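Local coordinates for protein D-alanyl-D-alanine carboxypeptidase (Vibrio cholerae, PDB 5TR7) that probably removes the C-terminal D-alanine from peptidoglycan precursor peptides, acting as a serine carboxypeptidase of the penicillin-binding protein family in cell wall synthesis, at residues A[195-201]-A[213-217]; A[170-174]-A[185-191]. The contacts are given in a common frame with arbitrary orientation. Residue numbers count along the deposited sequence, not the author numbering.

Contact 1: residues A[195-201]-A[213-217]; sequences MNVDGIK and VSSAT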
loop_
_atom_site.group_PDB
_atom_site.type_symbol
_atom_site.label_atom_id
_atom_site.label_comp_id
_atom_site.label_asym_id
_atom_site.label_seq_id
_atom_site.Cartn_x
_atom_site.Cartn_y
_atom_site.Cartn_z
ATOM N N MET A 195 -0.862 -8.608 19.039
ATOM C CA MET A 195 0.252 -8.120 18.185
ATOM C C MET A 195 0.188 -6.625 17.933
ATOM O O MET A 195 -0.867 -6.030 17.992
ATOM C CB MET A 195 0.258 -8.765 16.802
ATOM C CG MET A 195 1.036 -10.048 16.629
ATOM S SD MET A 195 1.911 -10.113 14.975
ATOM C CE MET A 195 2.609 -11.793 15.165
ATOM N N ASN A 196 1.342 -6.022 17.655
ATOM C CA ASN A 196 1.431 -4.608 17.343
ATOM C C ASN A 196 1.696 -4.444 15.836
ATOM O O ASN A 196 2.805 -4.182 15.397
ATOM C CB ASN A 196 2.497 -3.920 18.195
ATOM C CG ASN A 196 2.326 -4.205 19.727
ATOM O OD1 ASN A 196 1.776 -3.383 20.500
ATOM N ND2 ASN A 196 2.733 -5.427 20.156
ATOM N N VAL A 197 0.651 -4.657 15.058
ATOM C CA VAL A 197 0.632 -4.491 13.619
ATOM C C VAL A 197 0.161 -3.081 13.366
ATOM O O VAL A 197 -0.920 -2.681 13.804
ATOM C CB VAL A 197 -0.372 -5.439 12.993
ATOM C CG1 VAL A 197 -0.401 -5.241 11.493
ATOM C CG2 VAL A 197 0.007 -6.879 13.333
ATOM N N ASP A 198 0.979 -2.285 12.691
ATOM C CA ASP A 198 0.646 -0.900 12.438
ATOM C C ASP A 198 0.633 -0.549 10.921
ATOM O O ASP A 198 0.660 0.604 10.552
ATOM C CB ASP A 198 1.602 -0.005 13.280
ATOM C CG ASP A 198 3.059 -0.160 12.878
ATOM O OD1 ASP A 198 3.340 -0.919 11.905
ATOM O OD2 ASP A 198 3.929 0.461 13.561
ATOM N N GLY A 199 0.559 -1.567 10.069
ATOM C CA GLY A 199 0.456 -1.394 8.644
ATOM C C GLY A 199 0.370 -2.765 7.967
ATOM O O GLY A 199 0.411 -3.786 8.629
ATOM N N ILE A 200 0.338 -2.815 6.647
ATOM C CA ILE A 200 0.417 -1.640 5.802
ATOM C C ILE A 200 -0.778 -1.533 4.859
ATOM O O ILE A 200 -1.646 -0.700 5.034
ATOM C CB ILE A 200 1.719 -1.627 4.986
ATOM C CG1 ILE A 200 2.914 -1.942 5.880
ATOM C CG2 ILE A 200 1.893 -0.325 4.228
ATOM C CD1 ILE A 200 4.278 -1.671 5.216
ATOM N N LYS A 201 -0.838 -2.378 3.856
ATOM C CA LYS A 201 -1.863 -2.222 2.863
ATOM C C LYS A 201 -2.352 -3.543 2.348
ATOM O O LYS A 201 -1.633 -4.463 2.084
ATOM C CB LYS A 201 -1.276 -1.422 1.689
ATOM C CG LYS A 201 -2.250 -1.011 0.590
ATOM C CD LYS A 201 -3.118 0.113 1.087
ATOM C CE LYS A 201 -4.193 0.502 0.076
ATOM N NZ LYS A 201 -5.342 -0.436 -0.039
ATOM N N VAL A 213 0.362 -6.530 2.710
ATOM C CA VAL A 213 1.721 -6.092 3.070
ATOM C C VAL A 213 1.550 -5.653 4.516
ATOM O O VAL A 213 0.822 -4.711 4.763
ATOM C CB VAL A 213 2.262 -4.957 2.226
ATOM C CG1 VAL A 213 3.655 -4.579 2.669
ATOM C CG2 VAL A 213 2.375 -5.425 0.836
ATOM N N SER A 214 2.207 -6.318 5.463
ATOM C CA SER A 214 2.062 -5.954 6.851
ATOM C C SER A 214 3.385 -5.617 7.502
ATOM O O SER A 214 4.401 -5.962 6.964
ATOM C CB SER A 214 1.399 -7.111 7.624
ATOM O OG SER A 214 2.167 -8.306 7.474
ATOM N N SER A 215 3.347 -4.907 8.646
ATOM C CA SER A 215 4.509 -4.651 9.428
ATOM C C SER A 215 4.069 -4.689 10.880
ATOM O O SER A 215 2.987 -4.268 11.182
ATOM C CB SER A 215 5.185 -3.302 9.089
ATOM O OG SER A 215 6.405 -3.150 9.796
ATOM N N ALA A 216 4.960 -5.119 11.772
ATOM C CA ALA A 216 4.664 -5.209 13.174
ATOM C C ALA A 216 5.903 -5.086 13.968
ATOM O O ALA A 216 7.008 -5.306 13.450
ATOM C CB ALA A 216 4.007 -6.587 13.477
ATOM N N THR A 217 5.712 -4.749 15.243
ATOM C CA THR A 217 6.814 -4.648 16.169
ATOM C C THR A 217 6.543 -5.506 17.400
ATOM O O THR A 217 5.392 -5.817 17.731
ATOM C CB THR A 217 7.087 -3.218 16.638
ATOM O OG1 THR A 217 5.950 -2.700 17.290
ATOM C CG2 THR A 217 7.442 -2.298 15.480
#
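Backbone amides and carbonyls do most of the work where antiparallel strands 196-201 and 213-217 meet. Thr217 N donates to Asn196 O (3.0 Å), Asp198 N to Ser215 O (3.2 Å) and Ser215 N to Gly199 O (3.1 Å). Val213 O then takes two donors, Ile200 N at 2.7 Å and Lys201 N at 3.0 Å, while Val213 N returns a bond to Lys201 O at 2.9 Å. Two residues facing one make a classic beta bulge, and a cis peptide bond precedes Ile200. In this hairpin, strand 209-218 flanks strand 196-205, the edge of the five-stranded sheet of the penicillin-binding protein/serine beta-lactamase fold, whose K(T/S)G-type motif begins at Lys201, a predicted substrate-binding residue; Lys201 NZ is hydrogen-bonded to Ser98 OG of the predicted active site. Asp198 is satisfied by Arg222 through a salt bridge and by Tyr168, and Ser215 OG bonds to Arg222 and Leu223. Apolar contacts are sparser: Ile200 CD1 lies 3.9 Å from Val213 CG1, and Val197 CG2 lies 4.0 Å from Ala216 CB.

Contact 2: residues A[170-174]-A[185-191]; sequences IYSEQ and NRNGLLW. With NO2 (nitrite ion), chain F.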
loop_
_atom_site.group_PDB
_atom_site.type_symbol
_atom_site.label_atom_id
_atom_site.label_comp_id
_atom_site.label_asym_id
_atom_site.label_seq_id
_atom_site.Cartn_x
_atom_site.Cartn_y
_atom_site.Cartn_z
ATOM N N ILE A 170 -0.269 7.025 9.001
ATOM C CA ILE A 170 -1.649 7.007 8.577
ATOM C C ILE A 170 -2.196 5.570 8.335
ATOM O O ILE A 170 -3.378 5.370 8.425
ATOM C CB ILE A 170 -1.837 7.923 7.368
ATOM C CG1 ILE A 170 -1.428 9.370 7.707
ATOM C CG2 ILE A 170 -3.291 7.933 6.902
ATOM C CD1 ILE A 170 -1.427 10.292 6.465
ATOM N N TYR A 171 -1.318 4.583 8.127
ATOM C CA TYR A 171 -1.726 3.240 7.821
ATOM C C TYR A 171 -2.342 2.507 9.018
ATOM O O TYR A 171 -2.960 1.425 8.858
ATOM C CB TYR A 171 -0.557 2.491 7.214
ATOM C CG TYR A 171 -0.218 2.894 5.769
ATOM C CD1 TYR A 171 0.609 3.950 5.451
ATOM C CD2 TYR A 171 -0.739 2.201 4.732
ATOM C CE1 TYR A 171 0.902 4.269 4.113
ATOM C CE2 TYR A 171 -0.477 2.479 3.413
ATOM C CZ TYR A 171 0.356 3.495 3.103
ATOM O OH TYR A 171 0.545 3.701 1.797
ATOM N N SER A 172 -2.178 3.071 10.224
ATOM C CA SER A 172 -2.760 2.417 11.381
ATOM C C SER A 172 -4.065 3.029 11.775
ATOM O O SER A 172 -4.668 2.578 12.753
ATOM C CB SER A 172 -1.804 2.355 12.537
ATOM O OG SER A 172 -1.360 3.617 12.800
ATOM N N GLU A 173 -4.554 4.010 11.007
ATOM C CA GLU A 173 -5.878 4.601 11.244
ATOM C C GLU A 173 -6.875 3.565 10.733
ATOM O O GLU A 173 -6.735 3.026 9.637
ATOM C CB GLU A 173 -6.004 5.997 10.635
ATOM C CG GLU A 173 -5.021 6.999 11.259
ATOM C CD GLU A 173 -5.102 8.425 10.664
ATOM O OE1 GLU A 173 -6.093 8.829 10.004
ATOM O OE2 GLU A 173 -4.109 9.177 10.866
ATOM N N GLN A 174 -7.865 3.271 11.542
ATOM C CA GLN A 174 -8.843 2.196 11.285
ATOM C C GLN A 174 -10.005 2.555 10.433
ATOM O O GLN A 174 -10.726 1.639 9.914
ATOM C CB GLN A 174 -9.367 1.693 12.653
ATOM C CG GLN A 174 -8.257 0.977 13.412
ATOM C CD GLN A 174 -8.709 0.315 14.718
ATOM O OE1 GLN A 174 -9.780 0.549 15.244
ATOM N NE2 GLN A 174 -7.881 -0.521 15.221
ATOM N N ASN A 185 -10.552 0.552 7.398
ATOM C CA ASN A 185 -9.312 0.039 6.919
ATOM C C ASN A 185 -9.479 -1.471 6.865
ATOM O O ASN A 185 -9.841 -2.057 7.867
ATOM C CB ASN A 185 -8.191 0.411 7.908
ATOM C CG ASN A 185 -6.862 0.188 7.362
ATOM O OD1 ASN A 185 -6.623 -0.820 6.689
ATOM N ND2 ASN A 185 -5.940 1.163 7.625
ATOM N N ARG A 186 -9.269 -2.076 5.707
ATOM C CA ARG A 186 -9.389 -3.520 5.468
ATOM C C ARG A 186 -8.267 -4.350 6.075
ATOM O O ARG A 186 -8.289 -5.575 5.994
ATOM C CB ARG A 186 -9.373 -3.746 3.937
ATOM C CG ARG A 186 -10.609 -3.421 3.131
ATOM C CD ARG A 186 -11.365 -4.729 2.766
ATOM N NE ARG A 186 -11.836 -4.708 1.375
ATOM C CZ ARG A 186 -12.092 -5.773 0.591
ATOM N NH1 ARG A 186 -12.467 -5.584 -0.657
ATOM N NH2 ARG A 186 -11.940 -7.017 0.973
ATOM N N ASN A 187 -7.210 -3.728 6.634
ATOM C CA ASN A 187 -6.192 -4.514 7.319
ATOM C C ASN A 187 -6.694 -4.889 8.747
ATOM O O ASN A 187 -6.509 -4.159 9.734
ATOM C CB ASN A 187 -4.919 -3.717 7.376
ATOM C CG ASN A 187 -3.804 -4.436 8.044
ATOM O OD1 ASN A 187 -3.860 -5.635 8.287
ATOM N ND2 ASN A 187 -2.737 -3.695 8.338
ATOM N N GLY A 188 -7.356 -6.018 8.821
ATOM C CA GLY A 188 -7.947 -6.543 10.047
ATOM C C GLY A 188 -6.951 -6.784 11.160
ATOM O O GLY A 188 -7.291 -6.650 12.338
ATOM N N LEU A 189 -5.687 -7.029 10.799
ATOM C CA LEU A 189 -4.661 -7.209 11.823
ATOM C C LEU A 189 -4.448 -5.995 12.703
ATOM O O LEU A 189 -3.917 -6.129 13.813
ATOM C CB LEU A 189 -3.342 -7.692 11.230
ATOM C CG LEU A 189 -3.332 -9.147 10.715
ATOM C CD1 LEU A 189 -1.944 -9.401 10.205
ATOM C CD2 LEU A 189 -3.681 -10.204 11.775
ATOM N N LEU A 190 -4.936 -4.831 12.276
ATOM C CA LEU A 190 -4.846 -3.616 13.114
ATOM C C LEU A 190 -5.636 -3.779 14.420
ATOM O O LEU A 190 -5.351 -3.094 15.372
ATOM C CB LEU A 190 -5.397 -2.434 12.377
ATOM C CG LEU A 190 -4.574 -1.968 11.170
ATOM C CD1 LEU A 190 -5.370 -0.883 10.425
ATOM C CD2 LEU A 190 -3.195 -1.468 11.575
ATOM N N TRP A 191 -6.642 -4.676 14.426
ATOM C CA TRP A 191 -7.503 -4.918 15.590
ATOM C C TRP A 191 -6.993 -6.062 16.490
ATOM O O TRP A 191 -7.551 -6.320 17.558
ATOM C CB TRP A 191 -8.921 -5.267 15.080
ATOM C CG TRP A 191 -9.744 -4.110 14.692
ATOM C CD1 TRP A 191 -10.645 -3.469 15.489
ATOM C CD2 TRP A 191 -9.768 -3.423 13.438
ATOM N NE1 TRP A 191 -11.239 -2.444 14.805
ATOM C CE2 TRP A 191 -10.711 -2.380 13.550
ATOM C CE3 TRP A 191 -9.107 -3.599 12.218
ATOM C CZ2 TRP A 191 -10.987 -1.496 12.507
ATOM C CZ3 TRP A 191 -9.367 -2.689 11.181
ATOM C CH2 TRP A 191 -10.337 -1.710 11.312
HETATM N N NO2 F . -7.443 -8.527 6.140
HETATM O O1 NO2 F . -8.027 -8.320 7.184
HETATM O O2 NO2 F . -8.277 -9.055 5.170
HETATM O O HOH W 1 -2.811 -0.923 7.488
#
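This is a loop-to-loop contact, partly buried, between the turn that follows helix 165-168 and the loop leading from strand 181-184 towards strand 196-205; the small hairpin 175-178/181-184 projects between them. Asn185 shows how one residue can organise such a junction. Its backbone N donates to Gln174 O at 2.7 Å, and its ND2 donates to Glu173 O at 2.9 Å, so both bonds end on main-chain carbonyls of the first loop. Its side chain also shapes its own loop, since OD1 accepts from Asn187 N at 3.0 Å in an Asx turn. Asn187 is in turn the centre of an inverse gamma turn, and a water joins its ND2 (2.9 Å) to Tyr171 O (2.7 Å). Leu190, in the 3-10 turn 188-191, points towards the first loop and sets CD2 3.9 Å from Ser172 CA. Further out the Gln174 side chain lies over the Trp191 indole in a CH-pi contact, CG being 4.1 Å from the centroid of the six-membered ring. Across the second loop, Gly188 N is hydrogen-bonded at 2.9 Å to O1 of a nitrite ion, probably from the crystallisation liquor, which is also hydrogen-bonded to Arg236 NE. Tyr171 OH bonds to Ser42, and its side chain packs near Lys201, placing these loops, with their Asx turn, beside the predicted active site of a serine penicillin-binding protein.

Overall arrangement
Both contacts lie on the same side of the chain's centre, about 8 Å apart between centres, yet illustrate two ways of joining segments. Contact 1 is mostly buried and relies on antiparallel backbone hydrogen bonds, distorted by a bulge and a cis peptide; contact 2 is partly buried, lacks strand pairing, and depends on an asparagine side chain, a water and an indole face. They share no element, but both loops of contact 2 touch strand 196-201. Asn187 ND2 probably donates to Gly199 O at 3.2 Å, Tyr171 CD2 lies 3.1 Å from Ile200 O, and Leu190 CD2 lies 3.4 Å from Val197 O. Contact 2 thus covers the sheet's edge strand next to Lys201.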